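Local coordinates for protein LigF (PDB 4XT0), which cleaves beta-aryl ether bonds of lignin in a glutathione-dependent reaction, as a bacterial member of the glutathione S-transferase superfamily, at residues A[117-121]-A[151-155]; A[200-205]-A[229-234]; A[175-179]-A[222-226]; A[86-90]-A[191-195]; A[109-114]-A[169-174]. All coordinates share one frame; numbering follows the deposited sequence.

Interaction 1 (A[117-121]-A[151-155]); sequences IGWAF and KWRRA. With GSH (glutathione), chain B.
Trp-119 meets Trp-152 in a T-shaped pair between two helices of the all-helical C-terminal domain of this GST fold, where helix 93-121 ends beside helix 146-157. The six-membered ring of Trp-119 drives its CZ3-CH2 edge at the five-membered ring of Trp-152, with planes 84° apart and centroids 4.6 Å apart. A CH-pi contact comes from Lys-151, whose CD stands over a face of Trp-119, 3.7 Å from the centroid of its five-membered ring, before the chain bends away. A methyl completes the apolar packing: Ala-155 CB lies at the edge of Trp-119, 3.8 Å from CE3. An alanine in place of Trp-119 would probably leave the Trp-152 face without its partner and the indole that binds the tripeptide less firmly positioned. The polar bond of this site goes to the ligand, for Trp-152 lines the glutathione pocket with Gln-43 and Gln-56. Its NE1 donates at 3.1 Å to glutathione O31, which lies at the indole edge near its plane, with an N-H...O angle of 151°.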
# COMPACT_ATOMS: atom_id res chain seq x y z
N ILE A 117 -8.04 -6.57 -14.71
CA ILE A 117 -8.82 -7.48 -15.55
C ILE A 117 -10.29 -7.04 -15.54
O ILE A 117 -10.96 -7.08 -16.57
CB ILE A 117 -8.66 -8.94 -15.09
CG1 ILE A 117 -7.18 -9.36 -15.19
CG2 ILE A 117 -9.52 -9.86 -15.93
CD1 ILE A 117 -6.50 -8.87 -16.46
N GLY A 118 -10.77 -6.61 -14.37
CA GLY A 118 -12.11 -6.06 -14.24
C GLY A 118 -12.40 -4.84 -15.12
O GLY A 118 -13.46 -4.77 -15.74
N TRP A 119 -11.47 -3.89 -15.17
CA TRP A 119 -11.63 -2.71 -16.03
C TRP A 119 -11.67 -3.08 -17.51
O TRP A 119 -12.37 -2.46 -18.30
CB TRP A 119 -10.51 -1.70 -15.78
CG TRP A 119 -10.73 -0.83 -14.57
CD1 TRP A 119 -10.38 -1.11 -13.28
CD2 TRP A 119 -11.38 0.45 -14.54
NE1 TRP A 119 -10.75 -0.08 -12.45
CE2 TRP A 119 -11.37 0.89 -13.20
CE3 TRP A 119 -11.95 1.27 -15.51
CZ2 TRP A 119 -11.91 2.11 -12.80
CZ3 TRP A 119 -12.49 2.48 -15.12
CH2 TRP A 119 -12.47 2.89 -13.78
N ALA A 120 -10.90 -4.10 -17.88
CA ALA A 120 -10.81 -4.51 -19.28
C ALA A 120 -12.10 -5.18 -19.75
O ALA A 120 -12.58 -4.90 -20.85
CB ALA A 120 -9.62 -5.44 -19.48
N PHE A 121 -12.67 -6.04 -18.92
CA PHE A 121 -13.80 -6.87 -19.35
C PHE A 121 -15.10 -6.60 -18.59
O PHE A 121 -16.19 -6.90 -19.09
CB PHE A 121 -13.43 -8.35 -19.20
CG PHE A 121 -12.15 -8.74 -19.87
CD1 PHE A 121 -11.86 -8.30 -21.15
CD2 PHE A 121 -11.23 -9.54 -19.22
CE1 PHE A 121 -10.68 -8.67 -21.77
CE2 PHE A 121 -10.04 -9.90 -19.83
CZ PHE A 121 -9.76 -9.46 -21.10
N LYS A 151 -7.60 4.59 -17.23
CA LYS A 151 -8.32 3.33 -17.00
C LYS A 151 -9.69 3.34 -17.68
O LYS A 151 -10.08 2.35 -18.31
CB LYS A 151 -8.47 3.06 -15.51
CG LYS A 151 -7.67 1.85 -15.03
CD LYS A 151 -7.72 1.74 -13.53
CE LYS A 151 -6.74 2.71 -12.87
NZ LYS A 151 -5.34 2.19 -12.87
N TRP A 152 -10.43 4.44 -17.54
CA TRP A 152 -11.73 4.58 -18.18
C TRP A 152 -11.61 4.50 -19.71
O TRP A 152 -12.41 3.83 -20.37
CB TRP A 152 -12.42 5.90 -17.77
CG TRP A 152 -13.19 5.79 -16.48
CD1 TRP A 152 -12.87 6.37 -15.28
CD2 TRP A 152 -14.38 5.03 -16.25
NE1 TRP A 152 -13.80 6.02 -14.32
CE2 TRP A 152 -14.74 5.20 -14.89
CE3 TRP A 152 -15.19 4.22 -17.06
CZ2 TRP A 152 -15.86 4.59 -14.33
CZ3 TRP A 152 -16.31 3.61 -16.50
CH2 TRP A 152 -16.63 3.80 -15.15
N ARG A 153 -10.59 5.17 -20.26
CA ARG A 153 -10.34 5.16 -21.70
C ARG A 153 -10.05 3.75 -22.21
O ARG A 153 -10.53 3.35 -23.27
CB ARG A 153 -9.18 6.09 -22.05
CG ARG A 153 -9.50 7.56 -21.86
CD ARG A 153 -8.42 8.46 -22.41
NE ARG A 153 -8.82 9.87 -22.38
CZ ARG A 153 -8.68 10.66 -21.33
NH1 ARG A 153 -8.15 10.17 -20.21
NH2 ARG A 153 -9.07 11.93 -21.38
N ARG A 154 -9.26 3.02 -21.44
CA ARG A 154 -8.88 1.65 -21.79
C ARG A 154 -10.03 0.67 -21.55
O ARG A 154 -10.12 -0.37 -22.21
CB ARG A 154 -7.64 1.24 -20.99
CG ARG A 154 -6.38 2.01 -21.40
CD ARG A 154 -5.18 1.66 -20.52
NE ARG A 154 -3.92 2.03 -21.16
CZ ARG A 154 -2.75 2.11 -20.55
NH1 ARG A 154 -2.65 1.86 -19.25
NH2 ARG A 154 -1.66 2.46 -21.23
N ALA A 155 -10.92 0.99 -20.61
CA ALA A 155 -12.14 0.20 -20.38
C ALA A 155 -13.08 0.26 -21.59
O ALA A 155 -13.72 -0.74 -21.94
CB ALA A 155 -12.86 0.68 -19.13
N1 GSH B . -7.07 3.36 -2.67
CA1 GSH B . -8.53 3.52 -2.71
C1 GSH B . -9.23 2.72 -1.61
O11 GSH B . -10.24 3.15 -1.09
O12 GSH B . -8.76 1.52 -1.23
CB1 GSH B . -9.04 3.06 -4.09
CG1 GSH B . -10.53 3.38 -4.18
CD1 GSH B . -11.09 2.83 -5.48
OE1 GSH B . -10.34 2.40 -6.34
N2 GSH B . -12.42 2.83 -5.67
CA2 GSH B . -13.00 2.31 -6.92
C2 GSH B . -13.74 3.43 -7.63
O2 GSH B . -14.16 4.37 -6.98
CB2 GSH B . -14.03 1.22 -6.59
SG2 GSH B . -13.24 -0.31 -5.98
N3 GSH B . -13.95 3.39 -8.98
CA3 GSH B . -14.70 4.48 -9.62
C3 GSH B . -13.85 5.40 -10.48
O31 GSH B . -14.40 6.10 -11.30
O32 GSH B . -12.51 5.45 -10.34

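Interaction 2 (A[200-205]-A[229-234]); sequences NFAIAN and WLDRIN
The ring of Phe-201 is clamped on both faces. Ile-233 CG2 sits over the centre of one, a CH-pi contact 3.7 Å from the centroid, and Asn-205 CB, one helical turn along its own segment, covers the other. At the edge, in plane, stands the amide carbon CG of Asn-234. A fully extended first torsion (chi1 180°) sends the Phe-201 ring straight across as a knob among Trp-229, Leu-230, Ile-233 and Asn-234. The indole of Trp-229 carries Ile-233 CD1 of its own helix on one face and meets the other helix by its edge: CH2 lies 3.4 Å from Phe-201 N, and CZ3 reaches Ala-204 CB at 3.9 Å. Its NE1 is engaged by Asp-197. Polar contacts close one end. Asn-234 ND2 donates to Asn-205 OD1 at 3.1 Å, nearly straight at 165° but from above the carbonyl plane, and more weakly to Leu-230 O. One water accepts from Asn-205 ND2 and donates to Asn-234 OD1, so each end of both amides has a partner. Phe-201 thus packs as a knob into a hole between steeply crossed segments, the axes of 200-204 and 229-234 lying 111° apart, within the helical C-terminal domain of the GST fold.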
# COMPACT_ATOMS: atom_id res chain seq x y z
N ASN A 200 -8.75 -9.20 2.01
CA ASN A 200 -8.47 -10.15 0.96
C ASN A 200 -9.75 -10.74 0.38
O ASN A 200 -9.83 -10.99 -0.84
CB ASN A 200 -7.55 -11.27 1.48
CG ASN A 200 -6.10 -10.88 1.47
OD1 ASN A 200 -5.42 -11.01 0.45
ND2 ASN A 200 -5.62 -10.37 2.60
N PHE A 201 -10.74 -10.96 1.24
CA PHE A 201 -12.05 -11.48 0.80
C PHE A 201 -12.71 -10.49 -0.13
O PHE A 201 -13.37 -10.88 -1.09
CB PHE A 201 -12.95 -11.77 2.02
CG PHE A 201 -14.32 -12.31 1.67
CD1 PHE A 201 -14.52 -13.66 1.48
CD2 PHE A 201 -15.41 -11.46 1.58
CE1 PHE A 201 -15.79 -14.18 1.18
CE2 PHE A 201 -16.69 -11.96 1.27
CZ PHE A 201 -16.87 -13.32 1.09
N ALA A 202 -12.51 -9.19 0.14
CA ALA A 202 -13.07 -8.13 -0.71
C ALA A 202 -12.65 -8.30 -2.17
O ALA A 202 -13.45 -8.07 -3.08
CB ALA A 202 -12.64 -6.74 -0.19
N ILE A 203 -11.40 -8.72 -2.38
CA ILE A 203 -10.87 -8.99 -3.73
C ILE A 203 -11.16 -10.41 -4.20
O ILE A 203 -11.55 -10.62 -5.34
CB ILE A 203 -9.32 -8.75 -3.81
CG1 ILE A 203 -8.94 -7.39 -3.20
CG2 ILE A 203 -8.81 -8.90 -5.25
CD1 ILE A 203 -9.75 -6.20 -3.75
N ALA A 204 -11.00 -11.39 -3.32
CA ALA A 204 -11.04 -12.78 -3.76
C ALA A 204 -12.45 -13.32 -3.99
O ALA A 204 -12.65 -14.19 -4.83
CB ALA A 204 -10.31 -13.69 -2.76
N ASN A 205 -13.44 -12.82 -3.24
CA ASN A 205 -14.79 -13.34 -3.39
C ASN A 205 -15.33 -13.10 -4.80
O ASN A 205 -15.41 -11.96 -5.25
CB ASN A 205 -15.73 -12.73 -2.35
CG ASN A 205 -17.08 -13.44 -2.29
OD1 ASN A 205 -17.13 -14.67 -2.23
ND2 ASN A 205 -18.16 -12.67 -2.32
N TRP A 229 -11.87 -21.31 2.78
CA TRP A 229 -11.83 -19.99 3.42
C TRP A 229 -12.94 -19.08 2.85
O TRP A 229 -13.67 -18.44 3.62
CB TRP A 229 -10.44 -19.39 3.22
CG TRP A 229 -10.22 -17.93 3.59
CD1 TRP A 229 -9.95 -17.43 4.84
CD2 TRP A 229 -10.16 -16.82 2.68
NE1 TRP A 229 -9.75 -16.06 4.76
CE2 TRP A 229 -9.87 -15.67 3.46
CE3 TRP A 229 -10.33 -16.69 1.30
CZ2 TRP A 229 -9.76 -14.40 2.88
CZ3 TRP A 229 -10.21 -15.42 0.73
CH2 TRP A 229 -9.92 -14.29 1.53
N LEU A 230 -13.08 -19.05 1.53
CA LEU A 230 -14.17 -18.29 0.90
C LEU A 230 -15.55 -18.73 1.42
O LEU A 230 -16.39 -17.89 1.72
CB LEU A 230 -14.12 -18.43 -0.62
CG LEU A 230 -13.06 -17.62 -1.39
CD1 LEU A 230 -13.02 -18.08 -2.85
CD2 LEU A 230 -13.34 -16.12 -1.31
N ASP A 231 -15.75 -20.04 1.50
CA ASP A 231 -16.99 -20.61 2.05
C ASP A 231 -17.21 -20.22 3.50
O ASP A 231 -18.31 -19.86 3.90
CB ASP A 231 -16.96 -22.13 1.93
CG ASP A 231 -17.23 -22.63 0.52
OD1 ASP A 231 -17.52 -21.80 -0.37
OD2 ASP A 231 -17.16 -23.85 0.31
N ARG A 232 -16.13 -20.33 4.29
CA ARG A 232 -16.12 -20.02 5.71
C ARG A 232 -16.58 -18.57 5.97
O ARG A 232 -17.46 -18.31 6.79
CB ARG A 232 -14.68 -20.26 6.24
CG ARG A 232 -14.38 -19.91 7.68
CD ARG A 232 -12.97 -20.43 8.08
NE ARG A 232 -12.81 -21.85 7.76
CZ ARG A 232 -11.92 -22.34 6.90
NH1 ARG A 232 -11.06 -21.54 6.28
NH2 ARG A 232 -11.88 -23.65 6.66
N ILE A 233 -15.99 -17.63 5.26
CA ILE A 233 -16.34 -16.23 5.46
C ILE A 233 -17.77 -15.97 4.99
O ILE A 233 -18.53 -15.28 5.67
CB ILE A 233 -15.34 -15.31 4.75
CG1 ILE A 233 -13.95 -15.54 5.33
CG2 ILE A 233 -15.75 -13.86 4.90
CD1 ILE A 233 -12.87 -14.76 4.66
N ASN A 234 -18.14 -16.57 3.87
CA ASN A 234 -19.51 -16.43 3.36
C ASN A 234 -20.58 -17.03 4.30
O ASN A 234 -21.75 -16.67 4.20
CB ASN A 234 -19.62 -17.08 1.98
CG ASN A 234 -19.32 -16.09 0.86
OD1 ASN A 234 -19.96 -15.05 0.76
ND2 ASN A 234 -18.36 -16.42 0.01
O HOH W 1 -20.78 -14.04 -1.58

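Interaction 3 (A[175-179]-A[222-226]); sequences VARLE and KTPGL
Glu-179 reaches from helix 161-182 to the first turn of helix 224-235. From CB the chain sets out with CG anti to the backbone N (chi1 -178°), CG coming within 4.3 Å of Lys-222 O; a bend at chi2 then lays CD beside the main chain, 3.5 Å from Thr-223 CA. The two oxygens divide the work. OE1 accepts from Leu-226 N at 2.7 Å, on its syn side and somewhat out of the carboxylate plane, and OE2 takes Gly-225 N at 2.8 Å through its syn lone pair while also brushing Pro-224 CD. Alongside, Val-175 CG1 packs against Thr-223 CG2 at 3.5 Å, and Leu-226 lays CD2 on Val-175 and CD1 on Leu-178. Thr-223 is the N-cap residue, yet its OG1 turns to Asn-219 O, so the carboxylate of Glu-179 takes amides of the first turn from outside the helix. Two N-H groups on one carboxylate fix its rotation, and a negative charge at the positive end of a helix dipole is likely to be stabilised, favouring the ionised form.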
# COMPACT_ATOMS: atom_id res chain seq x y z
N VAL A 175 -3.09 -15.83 -5.93
CA VAL A 175 -3.89 -16.98 -5.51
C VAL A 175 -3.02 -18.09 -4.91
O VAL A 175 -3.42 -18.73 -3.92
CB VAL A 175 -4.71 -17.50 -6.72
CG1 VAL A 175 -5.08 -18.96 -6.54
CG2 VAL A 175 -5.93 -16.63 -6.92
N ALA A 176 -1.84 -18.33 -5.48
CA ALA A 176 -0.89 -19.28 -4.92
C ALA A 176 -0.45 -18.85 -3.51
O ALA A 176 -0.31 -19.68 -2.61
CB ALA A 176 0.34 -19.44 -5.83
N ARG A 177 -0.25 -17.55 -3.31
CA ARG A 177 0.20 -17.08 -2.00
C ARG A 177 -0.87 -17.31 -0.92
O ARG A 177 -0.57 -17.69 0.21
CB ARG A 177 0.56 -15.59 -2.06
CG ARG A 177 0.98 -15.02 -0.72
CD ARG A 177 2.22 -15.74 -0.19
NE ARG A 177 2.55 -15.30 1.15
CZ ARG A 177 2.10 -15.88 2.26
NH1 ARG A 177 1.31 -16.94 2.18
NH2 ARG A 177 2.45 -15.39 3.45
N LEU A 178 -2.13 -17.07 -1.29
CA LEU A 178 -3.24 -17.27 -0.39
C LEU A 178 -3.39 -18.73 -0.03
O LEU A 178 -3.64 -19.07 1.13
CB LEU A 178 -4.55 -16.73 -1.01
CG LEU A 178 -4.68 -15.21 -1.05
CD1 LEU A 178 -5.81 -14.80 -1.99
CD2 LEU A 178 -4.93 -14.64 0.35
N GLU A 179 -3.23 -19.59 -1.03
CA GLU A 179 -3.38 -21.02 -0.83
C GLU A 179 -2.28 -21.56 0.05
O GLU A 179 -2.50 -22.44 0.87
CB GLU A 179 -3.37 -21.76 -2.17
CG GLU A 179 -3.56 -23.25 -2.02
CD GLU A 179 -4.96 -23.58 -1.56
OE1 GLU A 179 -5.83 -22.68 -1.65
OE2 GLU A 179 -5.20 -24.72 -1.12
N LYS A 222 -7.31 -27.05 -7.45
CA LYS A 222 -6.07 -26.28 -7.38
C LYS A 222 -5.90 -25.51 -6.07
O LYS A 222 -4.79 -25.38 -5.55
CB LYS A 222 -5.98 -25.32 -8.56
CG LYS A 222 -5.72 -26.01 -9.90
CD LYS A 222 -5.11 -25.05 -10.91
CE LYS A 222 -4.67 -25.77 -12.18
NZ LYS A 222 -3.94 -24.85 -13.11
N THR A 223 -7.01 -24.99 -5.55
CA THR A 223 -6.94 -24.17 -4.35
C THR A 223 -8.05 -24.52 -3.36
O THR A 223 -8.92 -23.69 -3.09
CB THR A 223 -7.05 -22.67 -4.68
OG1 THR A 223 -8.28 -22.41 -5.35
CG2 THR A 223 -5.90 -22.23 -5.56
N PRO A 224 -8.02 -25.75 -2.80
CA PRO A 224 -9.02 -26.15 -1.81
C PRO A 224 -8.98 -25.29 -0.55
O PRO A 224 -10.03 -25.01 0.03
CB PRO A 224 -8.63 -27.60 -1.48
CG PRO A 224 -7.18 -27.67 -1.78
CD PRO A 224 -7.01 -26.80 -3.00
N GLY A 225 -7.79 -24.88 -0.12
CA GLY A 225 -7.65 -24.02 1.04
C GLY A 225 -8.36 -22.70 0.84
O GLY A 225 -9.17 -22.27 1.66
N LEU A 226 -8.05 -22.04 -0.27
CA LEU A 226 -8.68 -20.77 -0.62
C LEU A 226 -10.22 -20.90 -0.68
O LEU A 226 -10.95 -20.07 -0.13
CB LEU A 226 -8.12 -20.27 -1.96
CG LEU A 226 -8.67 -18.99 -2.56
CD1 LEU A 226 -8.53 -17.86 -1.58
CD2 LEU A 226 -7.94 -18.65 -3.86

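Interaction 4 (A[86-90]-A[191-195]); sequences NSLRP and TGYSL
Ser-87 and Tyr-193 face each other through their carbonyls, bridged by two waters that each donate to both oxygens, one of the four bonds being weak. Leu-88, next along the chain, makes the largest share of the contact. Its O accepts from Leu-195 N at 2.9 Å, in the carbonyl plane, with an N-H...O angle of 153°. Its CD2 lies 3.8 Å from Tyr-193 CE2, the two side chains running side by side in the same direction, and its CB meets Leu-195 CD2 at 3.7 Å. Arg-89 adds aliphatic contact here: CG touches Leu-195 CD1 at 3.8 Å, while the guanidinium forms salt bridges with Glu-75 and Asp-79. Pro-90 ends the walk, laying CG 3.7 Å from Thr-191 OG1. An alanine at Leu-195 would probably leave Leu-88 CB and the Arg-89 stem without their apolar partner. Ser-194 is the N-cap of helix 195-204, its OG bound to Ala-196 N. The connection from the thioredoxin-like domain to the helical domain is thus joined to a helix start: Leu-88 O and Ser-194 OG both accept N-H groups at its beginning, while the two leucines pack with the Tyr-193 ring and the Arg-89 stem.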
# COMPACT_ATOMS: atom_id res chain seq x y z
N ASN A 86 -17.75 -7.82 17.02
CA ASN A 86 -16.55 -8.63 16.79
C ASN A 86 -15.26 -7.79 16.76
O ASN A 86 -15.20 -6.69 16.19
CB ASN A 86 -16.69 -9.42 15.48
CG ASN A 86 -17.75 -10.50 15.59
OD1 ASN A 86 -17.88 -11.14 16.62
ND2 ASN A 86 -18.52 -10.71 14.52
N SER A 87 -14.22 -8.30 17.41
CA SER A 87 -12.93 -7.61 17.40
C SER A 87 -12.08 -8.03 16.19
O SER A 87 -11.78 -9.21 16.02
CB SER A 87 -12.18 -7.90 18.70
OG SER A 87 -10.88 -7.33 18.64
N LEU A 88 -11.70 -7.07 15.34
CA LEU A 88 -11.18 -7.45 14.01
C LEU A 88 -9.68 -7.20 13.85
O LEU A 88 -9.14 -7.37 12.76
CB LEU A 88 -11.96 -6.72 12.90
CG LEU A 88 -13.48 -7.01 12.87
CD1 LEU A 88 -14.24 -6.10 11.88
CD2 LEU A 88 -13.74 -8.47 12.56
N ARG A 89 -9.01 -6.80 14.92
CA ARG A 89 -7.53 -6.80 14.91
C ARG A 89 -7.04 -7.60 16.10
O ARG A 89 -7.60 -7.49 17.18
CB ARG A 89 -6.95 -5.38 14.99
CG ARG A 89 -7.31 -4.44 13.86
CD ARG A 89 -6.46 -3.13 13.97
NE ARG A 89 -6.77 -2.41 15.20
CZ ARG A 89 -6.81 -1.08 15.33
NH1 ARG A 89 -6.56 -0.28 14.29
NH2 ARG A 89 -7.11 -0.55 16.50
N PRO A 90 -5.98 -8.41 15.90
CA PRO A 90 -5.37 -9.13 17.03
C PRO A 90 -4.96 -8.18 18.14
O PRO A 90 -4.50 -7.07 17.84
CB PRO A 90 -4.12 -9.78 16.41
CG PRO A 90 -4.37 -9.81 14.93
CD PRO A 90 -5.27 -8.61 14.63
N THR A 191 -4.38 -16.13 14.79
CA THR A 191 -5.20 -15.69 15.93
C THR A 191 -6.68 -15.61 15.55
O THR A 191 -7.54 -15.36 16.40
CB THR A 191 -4.75 -14.31 16.45
OG1 THR A 191 -4.47 -13.45 15.34
CG2 THR A 191 -3.51 -14.44 17.32
N GLY A 192 -6.98 -15.82 14.27
CA GLY A 192 -8.36 -15.88 13.83
C GLY A 192 -8.78 -14.74 12.92
O GLY A 192 -7.96 -13.92 12.50
N TYR A 193 -10.07 -14.69 12.63
CA TYR A 193 -10.65 -13.75 11.68
C TYR A 193 -10.28 -12.31 11.97
O TYR A 193 -10.43 -11.85 13.11
CB TYR A 193 -12.16 -13.92 11.70
CG TYR A 193 -12.96 -13.10 10.72
CD1 TYR A 193 -12.98 -13.42 9.37
CD2 TYR A 193 -13.78 -12.06 11.16
CE1 TYR A 193 -13.76 -12.71 8.47
CE2 TYR A 193 -14.57 -11.34 10.27
CZ TYR A 193 -14.56 -11.68 8.93
OH TYR A 193 -15.36 -11.01 8.03
N SER A 194 -9.81 -11.59 10.95
CA SER A 194 -9.32 -10.23 11.16
C SER A 194 -9.55 -9.41 9.90
O SER A 194 -10.07 -9.91 8.90
CB SER A 194 -7.83 -10.24 11.53
OG SER A 194 -7.01 -10.45 10.37
N LEU A 195 -9.16 -8.14 9.97
CA LEU A 195 -9.14 -7.25 8.80
C LEU A 195 -8.34 -7.86 7.63
O LEU A 195 -8.64 -7.57 6.48
CB LEU A 195 -8.55 -5.88 9.16
CG LEU A 195 -9.30 -5.03 10.21
CD1 LEU A 195 -8.63 -3.67 10.35
CD2 LEU A 195 -10.79 -4.90 9.86
O HOH W 2 -9.06 -10.17 14.87
O HOH W 3 -12.97 -11.87 15.42

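Interaction 5 (A[109-114]-A[169-174]); sequences YFCWCV and RKVGVS
Lys-170 O is gripped from opposite faces of its carbonyl plane, by Ser-174 N at 2.8 Å and by Ser-174 OG at 2.9 Å, and this doubly bound turn faces Tyr-109 across a helix pair of the GST C-terminal bundle. The axes of segments 109-114 and 169-174 approach to 8.7 Å at 141°, roughly antiparallel. Ser-174 OG lies in the plane of the Tyr-109 ring at its edge, 3.3 Å from CE2, and Ser-174 CB packs 3.4 Å from Phe-110 CD1. Pointing opposite its own backbone N (chi1 -166°), the Tyr-109 ring extends over the partner helix until its OH touches Lys-170 CG and Val-173 CB. That hydroxyl is hydrogen-bonded to Glu-147 of the second subunit, which also forms a salt bridge with Arg-169 NH2, so the helix pair takes part in the dimer interface; Arg-169 NH1 pairs with Glu-166 of its own chain. The amine of Lys-170 pairs with Glu-167 of its own helix, its aliphatic stem lying on the tyrosine. Deeper in, Phe-110 also packs against Leu-178 and helix 195-204. Val-114 CG2 faces Val-171 CG2. Cys-113 points into the helix interface, its SG 3.7 Å from Val-171 CG2 and its CB 3.8 Å from Lys-170 CB.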
# COMPACT_ATOMS: atom_id res chain seq x y z
N TYR A 109 -0.70 -5.04 -4.36
CA TYR A 109 -0.49 -6.11 -5.35
C TYR A 109 -1.79 -6.78 -5.80
O TYR A 109 -2.16 -6.73 -6.97
CB TYR A 109 0.48 -7.15 -4.77
CG TYR A 109 1.05 -8.14 -5.77
CD1 TYR A 109 2.26 -7.88 -6.41
CD2 TYR A 109 0.39 -9.33 -6.06
CE1 TYR A 109 2.80 -8.81 -7.34
CE2 TYR A 109 0.92 -10.25 -6.97
CZ TYR A 109 2.12 -9.98 -7.60
OH TYR A 109 2.65 -10.89 -8.50
N PHE A 110 -2.50 -7.40 -4.85
CA PHE A 110 -3.61 -8.30 -5.16
C PHE A 110 -4.80 -7.57 -5.77
O PHE A 110 -5.37 -8.02 -6.78
CB PHE A 110 -4.04 -9.07 -3.89
CG PHE A 110 -5.11 -10.12 -4.11
CD1 PHE A 110 -5.30 -10.71 -5.35
CD2 PHE A 110 -5.95 -10.50 -3.06
CE1 PHE A 110 -6.29 -11.66 -5.53
CE2 PHE A 110 -6.94 -11.45 -3.24
CZ PHE A 110 -7.12 -12.03 -4.48
N CYS A 111 -5.20 -6.44 -5.18
CA CYS A 111 -6.35 -5.72 -5.70
C CYS A 111 -6.11 -5.28 -7.14
O CYS A 111 -7.00 -5.39 -7.98
CB CYS A 111 -6.68 -4.49 -4.85
SG CYS A 111 -8.03 -3.49 -5.55
N TRP A 112 -4.91 -4.80 -7.44
CA TRP A 112 -4.68 -4.17 -8.73
C TRP A 112 -4.63 -5.13 -9.93
O TRP A 112 -5.09 -4.77 -11.03
CB TRP A 112 -3.40 -3.32 -8.67
CG TRP A 112 -3.48 -2.25 -7.61
CD1 TRP A 112 -2.51 -1.91 -6.72
CD2 TRP A 112 -4.62 -1.41 -7.31
NE1 TRP A 112 -2.95 -0.90 -5.90
CE2 TRP A 112 -4.24 -0.58 -6.24
CE3 TRP A 112 -5.91 -1.28 -7.84
CZ2 TRP A 112 -5.10 0.37 -5.69
CZ3 TRP A 112 -6.77 -0.33 -7.29
CH2 TRP A 112 -6.36 0.48 -6.23
N CYS A 113 -4.11 -6.34 -9.75
CA CYS A 113 -4.10 -7.24 -10.91
C CYS A 113 -5.52 -7.74 -11.21
O CYS A 113 -5.92 -7.81 -12.37
CB CYS A 113 -3.13 -8.41 -10.70
SG CYS A 113 -3.32 -9.39 -9.20
N VAL A 114 -6.28 -8.05 -10.16
CA VAL A 114 -7.68 -8.45 -10.33
C VAL A 114 -8.48 -7.30 -10.94
O VAL A 114 -9.22 -7.48 -11.91
CB VAL A 114 -8.31 -8.86 -8.97
CG1 VAL A 114 -9.82 -9.01 -9.09
CG2 VAL A 114 -7.66 -10.14 -8.47
N ARG A 169 -0.85 -13.21 -14.86
CA ARG A 169 0.20 -13.92 -14.12
C ARG A 169 0.25 -13.51 -12.65
O ARG A 169 0.46 -14.35 -11.77
CB ARG A 169 1.60 -13.68 -14.70
CG ARG A 169 2.62 -14.63 -14.05
CD ARG A 169 4.06 -14.15 -14.05
NE ARG A 169 4.37 -13.29 -12.92
CZ ARG A 169 4.67 -12.01 -13.06
NH1 ARG A 169 4.71 -11.49 -14.28
NH2 ARG A 169 4.94 -11.25 -12.00
N LYS A 170 0.06 -12.23 -12.37
CA LYS A 170 0.10 -11.76 -10.99
C LYS A 170 -1.11 -12.27 -10.19
O LYS A 170 -1.00 -12.54 -8.99
CB LYS A 170 0.16 -10.23 -10.96
CG LYS A 170 1.56 -9.69 -11.23
CD LYS A 170 1.55 -8.58 -12.26
CE LYS A 170 1.16 -7.26 -11.65
NZ LYS A 170 1.10 -6.17 -12.65
N VAL A 171 -2.25 -12.43 -10.86
CA VAL A 171 -3.40 -13.03 -10.20
C VAL A 171 -3.02 -14.45 -9.76
O VAL A 171 -3.30 -14.85 -8.63
CB VAL A 171 -4.66 -13.07 -11.11
CG1 VAL A 171 -5.79 -13.84 -10.43
CG2 VAL A 171 -5.13 -11.67 -11.45
N GLY A 172 -2.35 -15.18 -10.64
CA GLY A 172 -1.88 -16.51 -10.32
C GLY A 172 -0.96 -16.50 -9.12
O GLY A 172 -1.13 -17.29 -8.20
N VAL A 173 0.01 -15.59 -9.12
CA VAL A 173 0.90 -15.43 -7.97
C VAL A 173 0.10 -15.17 -6.71
O VAL A 173 0.37 -15.76 -5.66
CB VAL A 173 1.91 -14.27 -8.17
CG1 VAL A 173 2.62 -13.96 -6.85
CG2 VAL A 173 2.92 -14.63 -9.23
N SER A 174 -0.91 -14.30 -6.82
CA SER A 174 -1.70 -13.88 -5.66
C SER A 174 -2.48 -15.04 -5.06
O SER A 174 -2.53 -15.21 -3.84
CB SER A 174 -2.68 -12.77 -6.03
OG SER A 174 -2.01 -11.58 -6.42

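Four of the five contacts are buried; interaction 5 is partly buried and has one edge in the dimer interface. Helix 93-121 serves interactions 1 and 5, helix 161-182 interactions 3 and 5, and helix 224-235 interactions 2 and 3. Phe-110 of interaction 5 touches residues of interactions 2 and 3, making these three one continuous core, which interaction 4 joins through Tyr-193 against Ile-233. Interaction 1, centred about 16 Å from interaction 5 along their shared helix, alone contacts glutathione directly. Chemistry follows place: aromatic pairing beside the ligand, ring-and-aliphatic packing with an amide pair in interaction 2, carboxylate or carbonyl acceptors for helix-start amides in interactions 3 and 4, and rings against serine and aliphatic stems, with charges at the subunit boundary, in interaction 5.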